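PDB 4GQ2: nucleoporin nup120 from Schizosaccharomyces pombe, which serves as a structural component of the nuclear pore complex, where nucleoporins can also act as docking or interaction partners for transient nuclear transport factors. Local coordinates for residues K819-K824 with V843-L848; I849-K854 with S904-E909. One frame throughout, in Å; residues are numbered along the deposited sequence.

Interaction 1: residues K819-K824 with V843-L848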
loop_
_atom_site.group_PDB
_atom_site.type_symbol
_atom_site.label_atom_id
_atom_site.label_comp_id
_atom_site.label_asym_id
_atom_site.label_seq_id
_atom_site.Cartn_x
_atom_site.Cartn_y
_atom_site.Cartn_z
ATOM N N LYS A 819 -2.265 -17.494 0.184
ATOM C CA LYS A 819 -1.942 -17.294 1.601
ATOM C C LYS A 819 -2.772 -16.185 2.231
ATOM O O LYS A 819 -3.237 -16.311 3.372
ATOM C CB LYS A 819 -0.457 -17.007 1.792
ATOM C CG LYS A 819 0.437 -18.232 1.693
ATOM C CD LYS A 819 0.183 -19.199 2.842
ATOM C CE LYS A 819 1.188 -20.338 2.849
ATOM N NZ LYS A 819 1.274 -21.017 1.526
ATOM N N LEU A 820 -2.962 -15.100 1.486
ATOM C CA LEU A 820 -3.794 -13.992 1.956
ATOM C C LEU A 820 -5.204 -14.505 2.226
ATOM O O LEU A 820 -5.822 -14.154 3.236
ATOM C CB LEU A 820 -3.815 -12.840 0.939
ATOM C CG LEU A 820 -2.573 -11.937 0.858
ATOM C CD1 LEU A 820 -2.636 -11.011 -0.355
ATOM C CD2 LEU A 820 -2.414 -11.124 2.133
ATOM N N PHE A 821 -5.686 -15.356 1.320
ATOM C CA PHE A 821 -7.005 -15.941 1.436
ATOM C C PHE A 821 -7.108 -16.760 2.711
ATOM O O PHE A 821 -8.008 -16.530 3.519
ATOM C CB PHE A 821 -7.354 -16.785 0.205
ATOM C CG PHE A 821 -8.776 -17.256 0.194
ATOM C CD1 PHE A 821 -9.791 -16.425 -0.278
ATOM C CD2 PHE A 821 -9.112 -18.521 0.681
ATOM C CE1 PHE A 821 -11.111 -16.850 -0.279
ATOM C CE2 PHE A 821 -10.434 -18.949 0.684
ATOM C CZ PHE A 821 -11.435 -18.112 0.202
ATOM N N LEU A 822 -6.172 -17.688 2.900
ATOM C CA LEU A 822 -6.088 -18.484 4.135
ATOM C C LEU A 822 -6.122 -17.629 5.398
ATOM O O LEU A 822 -6.607 -18.077 6.435
ATOM C CB LEU A 822 -4.817 -19.343 4.134
ATOM C CG LEU A 822 -4.816 -20.810 3.685
ATOM C CD1 LEU A 822 -6.147 -21.322 3.137
ATOM C CD2 LEU A 822 -3.687 -21.033 2.686
ATOM N N PHE A 823 -5.596 -16.407 5.315
ATOM C CA PHE A 823 -5.593 -15.489 6.459
ATOM C C PHE A 823 -6.767 -14.520 6.409
ATOM O O PHE A 823 -6.806 -13.534 7.147
ATOM C CB PHE A 823 -4.249 -14.762 6.591
ATOM C CG PHE A 823 -3.205 -15.569 7.315
ATOM C CD1 PHE A 823 -2.558 -16.627 6.682
ATOM C CD2 PHE A 823 -2.881 -15.282 8.639
ATOM C CE1 PHE A 823 -1.606 -17.388 7.352
ATOM C CE2 PHE A 823 -1.934 -16.039 9.318
ATOM C CZ PHE A 823 -1.290 -17.091 8.672
ATOM N N LYS A 824 -7.731 -14.829 5.543
ATOM C CA LYS A 824 -9.035 -14.151 5.529
ATOM C C LYS A 824 -8.905 -12.683 5.141
ATOM O O LYS A 824 -9.727 -11.849 5.526
ATOM C CB LYS A 824 -9.762 -14.336 6.872
ATOM C CG LYS A 824 -9.862 -15.795 7.299
ATOM C CD LYS A 824 -10.755 -15.997 8.512
ATOM C CE LYS A 824 -11.033 -17.481 8.725
ATOM N NZ LYS A 824 -12.098 -17.738 9.737
ATOM N N VAL A 843 -7.875 -20.111 -11.072
ATOM C CA VAL A 843 -9.273 -19.885 -11.401
ATOM C C VAL A 843 -10.186 -20.330 -10.248
ATOM O O VAL A 843 -11.131 -19.623 -9.882
ATOM C CB VAL A 843 -9.647 -20.551 -12.749
ATOM C CG1 VAL A 843 -11.093 -20.239 -13.130
ATOM C CG2 VAL A 843 -8.711 -20.065 -13.857
ATOM N N TYR A 844 -9.868 -21.479 -9.655
ATOM C CA TYR A 844 -10.583 -21.979 -8.491
ATOM C C TYR A 844 -10.488 -20.965 -7.356
ATOM O O TYR A 844 -11.472 -20.696 -6.652
ATOM C CB TYR A 844 -10.012 -23.341 -8.060
ATOM C CG TYR A 844 -10.567 -23.859 -6.751
ATOM C CD1 TYR A 844 -11.853 -24.389 -6.681
ATOM C CD2 TYR A 844 -9.809 -23.815 -5.579
ATOM C CE1 TYR A 844 -12.369 -24.867 -5.485
ATOM C CE2 TYR A 844 -10.324 -24.287 -4.375
ATOM C CZ TYR A 844 -11.605 -24.812 -4.340
ATOM O OH TYR A 844 -12.137 -25.270 -3.159
ATOM N N LEU A 845 -9.307 -20.385 -7.189
ATOM C CA LEU A 845 -9.108 -19.379 -6.146
ATOM C C LEU A 845 -9.855 -18.075 -6.467
ATOM O O LEU A 845 -10.405 -17.448 -5.562
ATOM C CB LEU A 845 -7.617 -19.141 -5.886
ATOM C CG LEU A 845 -7.185 -18.117 -4.831
ATOM C CD1 LEU A 845 -7.552 -18.535 -3.408
ATOM C CD2 LEU A 845 -5.685 -17.899 -4.974
ATOM N N LYS A 846 -9.887 -17.677 -7.741
ATOM C CA LYS A 846 -10.739 -16.556 -8.171
ATOM C C LYS A 846 -12.176 -16.796 -7.704
ATOM O O LYS A 846 -12.821 -15.899 -7.170
ATOM C CB LYS A 846 -10.719 -16.390 -9.691
ATOM C CG LYS A 846 -9.390 -15.928 -10.262
ATOM C CD LYS A 846 -9.484 -15.605 -11.749
ATOM C CE LYS A 846 -10.355 -14.385 -12.009
ATOM N NZ LYS A 846 -10.183 -13.865 -13.395
ATOM N N ALA A 847 -12.652 -18.025 -7.878
ATOM C CA ALA A 847 -14.002 -18.397 -7.481
ATOM C C ALA A 847 -14.240 -18.268 -5.973
ATOM O O ALA A 847 -15.250 -17.709 -5.541
ATOM C CB ALA A 847 -14.317 -19.804 -7.965
ATOM N N LEU A 848 -13.307 -18.779 -5.175
ATOM C CA LEU A 848 -13.403 -18.647 -3.726
ATOM C C LEU A 848 -13.412 -17.191 -3.265
ATOM O O LEU A 848 -14.142 -16.840 -2.345
ATOM C CB LEU A 848 -12.259 -19.377 -3.040
ATOM C CG LEU A 848 -12.117 -20.890 -3.187
ATOM C CD1 LEU A 848 -10.839 -21.271 -2.479
ATOM C CD2 LEU A 848 -13.306 -21.635 -2.596
#
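The ring of Phe821 meets Leu845 and Leu848 obliquely. Leu845 reaches the root of the aromatic group, its CD1 lying 4.0 Å from Phe821 CG and just as near the CB. At the far end, Phe821 CZ comes to 3.6 Å from Leu848 CB, while Leu848 CD1 sits 3.9 Å from Phe821 CE2. The phenyl end also brushes the backbone of the opposing helix, with Phe821 CE1 3.7 Å from Leu848 O. A second flat group belongs to the leucine side: Leu848 CG rests 4.0 Å above one face of the Tyr844 ring, displaced toward its rim. Leu848 is thus wedged between two aromatic residues, one from each helix.

The CB of Phe821 points toward helix 840-852, and with CG anti to the backbone N (chi1 -172°) the ring reaches both leucines. There it slides past Leu845 in the opposite sense but crosses Leu848 at about a right angle. The side chains meet through apolar atoms; the nearest polar atom to the ring across the contact is that Leu848 O.

Just beyond Phe821, helix 812-822 ends in a Schellman motif, with Lys824 in the positive-phi position and its N bonded to Phe821 O. Helix 826-832 follows at once, giving Tyr826 edge-to-face against Phe821 and Cys829 beside it. Helix 856-864 packs on Tyr844 and Ala847, and helix 770-777 on Lys819 and Leu820.

Interaction 2: residues I849-K854 with S904-E909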
loop_
_atom_site.group_PDB
_atom_site.type_symbol
_atom_site.label_atom_id
_atom_site.label_comp_id
_atom_site.label_asym_id
_atom_site.label_seq_id
_atom_site.Cartn_x
_atom_site.Cartn_y
_atom_site.Cartn_z
ATOM N N ILE A 849 -12.582 -16.356 -3.893
ATOM C CA ILE A 849 -12.495 -14.942 -3.543
ATOM C C ILE A 849 -13.836 -14.261 -3.856
ATOM O O ILE A 849 -14.411 -13.584 -3.000
ATOM C CB ILE A 849 -11.339 -14.230 -4.291
ATOM C CG1 ILE A 849 -9.981 -14.759 -3.820
ATOM C CG2 ILE A 849 -11.413 -12.716 -4.095
ATOM C CD1 ILE A 849 -8.870 -14.574 -4.844
ATOM N N TYR A 850 -14.346 -14.463 -5.069
ATOM C CA TYR A 850 -15.655 -13.916 -5.424
ATOM C C TYR A 850 -16.716 -14.423 -4.465
ATOM O O TYR A 850 -17.595 -13.661 -4.065
ATOM C CB TYR A 850 -16.068 -14.292 -6.840
ATOM C CG TYR A 850 -15.345 -13.565 -7.947
ATOM C CD1 TYR A 850 -15.233 -12.169 -7.954
ATOM C CD2 TYR A 850 -14.825 -14.275 -9.019
ATOM C CE1 TYR A 850 -14.586 -11.512 -8.993
ATOM C CE2 TYR A 850 -14.185 -13.638 -10.052
ATOM C CZ TYR A 850 -14.061 -12.266 -10.038
ATOM O OH TYR A 850 -13.403 -11.678 -11.087
ATOM N N LEU A 851 -16.633 -15.704 -4.102
ATOM C CA LEU A 851 -17.623 -16.297 -3.211
ATOM C C LEU A 851 -17.633 -15.526 -1.903
ATOM O O LEU A 851 -18.694 -15.110 -1.427
ATOM C CB LEU A 851 -17.330 -17.773 -2.950
ATOM C CG LEU A 851 -18.443 -18.800 -3.181
ATOM C CD1 LEU A 851 -18.185 -20.045 -2.348
ATOM C CD2 LEU A 851 -19.829 -18.243 -2.904
ATOM N N LYS A 852 -16.442 -15.296 -1.353
ATOM C CA LYS A 852 -16.294 -14.551 -0.098
ATOM C C LYS A 852 -16.687 -13.073 -0.209
ATOM O O LYS A 852 -16.988 -12.434 0.791
ATOM C CB LYS A 852 -14.865 -14.679 0.442
ATOM C CG LYS A 852 -14.513 -16.070 0.956
ATOM C CD LYS A 852 -15.249 -16.399 2.252
ATOM C CE LYS A 852 -14.978 -17.827 2.696
ATOM N NZ LYS A 852 -15.926 -18.247 3.759
ATOM N N SER A 853 -16.693 -12.546 -1.430
ATOM C CA SER A 853 -16.971 -11.129 -1.663
ATOM C C SER A 853 -18.424 -10.880 -2.061
ATOM O O SER A 853 -18.769 -9.791 -2.517
ATOM C CB SER A 853 -16.013 -10.578 -2.720
ATOM O OG SER A 853 -14.666 -10.810 -2.331
ATOM N N LYS A 854 -19.259 -11.904 -1.869
ATOM C CA LYS A 854 -20.693 -11.889 -2.202
ATOM C C LYS A 854 -20.970 -11.683 -3.693
ATOM O O LYS A 854 -21.959 -11.066 -4.096
ATOM C CB LYS A 854 -21.465 -10.904 -1.316
ATOM C CG LYS A 854 -21.947 -11.517 -0.011
ATOM C CD LYS A 854 -20.836 -11.600 1.023
ATOM C CE LYS A 854 -21.038 -12.786 1.955
ATOM N NZ LYS A 854 -22.291 -12.671 2.746
ATOM N N SER A 904 -20.743 -28.299 -4.632
ATOM C CA SER A 904 -22.073 -28.360 -4.037
ATOM C C SER A 904 -22.052 -27.998 -2.554
ATOM O O SER A 904 -22.796 -27.116 -2.118
ATOM C CB SER A 904 -22.681 -29.746 -4.227
ATOM O OG SER A 904 -23.995 -29.773 -3.711
ATOM N N LYS A 905 -21.183 -28.664 -1.794
ATOM C CA LYS A 905 -21.065 -28.432 -0.350
ATOM C C LYS A 905 -20.569 -27.016 -0.058
ATOM O O LYS A 905 -20.903 -26.441 0.982
ATOM C CB LYS A 905 -20.118 -29.457 0.306
ATOM C CG LYS A 905 -20.577 -30.910 0.237
ATOM C CD LYS A 905 -19.422 -31.879 0.464
ATOM C CE LYS A 905 -19.401 -32.449 1.877
ATOM N NZ LYS A 905 -20.334 -33.605 2.016
ATOM N N LYS A 906 -19.772 -26.462 -0.975
ATOM C CA LYS A 906 -19.194 -25.136 -0.784
ATOM C C LYS A 906 -20.224 -24.040 -1.039
ATOM O O LYS A 906 -20.336 -23.098 -0.262
ATOM C CB LYS A 906 -17.954 -24.931 -1.664
ATOM C CG LYS A 906 -17.056 -23.791 -1.212
ATOM C CD LYS A 906 -16.204 -24.221 -0.030
ATOM C CE LYS A 906 -15.677 -23.033 0.749
ATOM N NZ LYS A 906 -15.380 -23.440 2.149
ATOM N N LEU A 907 -20.980 -24.165 -2.124
ATOM C CA LEU A 907 -22.059 -23.225 -2.383
ATOM C C LEU A 907 -23.097 -23.298 -1.265
ATOM O O LEU A 907 -23.715 -22.289 -0.921
ATOM C CB LEU A 907 -22.706 -23.490 -3.744
ATOM C CG LEU A 907 -22.107 -22.896 -5.030
ATOM C CD1 LEU A 907 -21.826 -21.402 -4.914
ATOM C CD2 LEU A 907 -20.856 -23.639 -5.470
ATOM N N PHE A 908 -23.251 -24.494 -0.692
ATOM C CA PHE A 908 -24.214 -24.754 0.378
ATOM C C PHE A 908 -23.884 -23.977 1.651
ATOM O O PHE A 908 -24.781 -23.426 2.290
ATOM C CB PHE A 908 -24.307 -26.264 0.673
ATOM C CG PHE A 908 -25.289 -26.615 1.760
ATOM C CD1 PHE A 908 -26.646 -26.768 1.472
ATOM C CD2 PHE A 908 -24.861 -26.789 3.078
ATOM C CE1 PHE A 908 -27.553 -27.088 2.473
ATOM C CE2 PHE A 908 -25.766 -27.105 4.083
ATOM C CZ PHE A 908 -27.114 -27.259 3.780
ATOM N N GLU A 909 -22.601 -23.936 2.010
ATOM C CA GLU A 909 -22.151 -23.216 3.202
ATOM C C GLU A 909 -22.446 -21.727 3.079
ATOM O O GLU A 909 -22.744 -21.061 4.072
ATOM C CB GLU A 909 -20.653 -23.428 3.447
ATOM C CG GLU A 909 -20.273 -24.816 3.945
ATOM C CD GLU A 909 -18.799 -25.134 3.744
ATOM O OE1 GLU A 909 -17.948 -24.244 3.968
ATOM O OE2 GLU A 909 -18.485 -26.282 3.358
#
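Apolar packing carries the contact, and Leu851 is its centre. One branch, CD1, lies 4.1 Å from Lys906 CG, so the leucine uses the aliphatic part of a charged side chain; the other branch, CD2, faces Leu907 CD1 at 4.2 Å. Leu907 starts out pointing away from helix 840-852, and its methyl group bends back to make the touch; its side chain also packs on Ala916 and Phe919 of helix 913-925.

The charged groups gather beside this apolar patch. Lys906 puts CG anti to its own backbone N (chi1 -161°) and then bends at chi2, which carries NZ to within 3.2 Å of Glu909 OE1, a salt bridge within helix 895-909. That oxygen is approached from its syn side, 34° out of the carboxylate plane. Glu882 forms a second salt bridge with the same amine, and Glu910 pairs with Lys852, so the two lysine NZ atoms, 5.5 Å apart, are probably well offset by acids. Replacing Lys906 with alanine takes away the amine that Glu909 and Glu882 share, and would probably leave both acids without that partner and a gap beside Leu851 CD1.

Within 849-854, Ser853 OG donates a hydrogen bond to Ile849 O (2.9 Å) from above the carbonyl plane. Lys854 then closes helix 840-852 with a Schellman motif. Two helix ends packed side by side, running in roughly the same direction, suit the stacked helices of an alpha-solenoid of the HEAT type.

Overall arrangement
Helix 840-852 is the common element: its 843-848 part faces helix 812-822 in interaction 1, and its 849-854 part faces helix 895-909 in interaction 2. The two contacts follow in series along the chain, with centres about 11 Å apart, and they meet directly, since Phe821 CE1 packs 3.7 Å from Lys852 CG and Phe821 CD1 lies 3.9 Å from Ile849 CG1. All four segments belong to the HEAT-repeat region of the protein. The three helices point roughly the same way, with 840-852 packed against both of the others, as expected of a HEAT-type stack and consistent with a structural role in the pore.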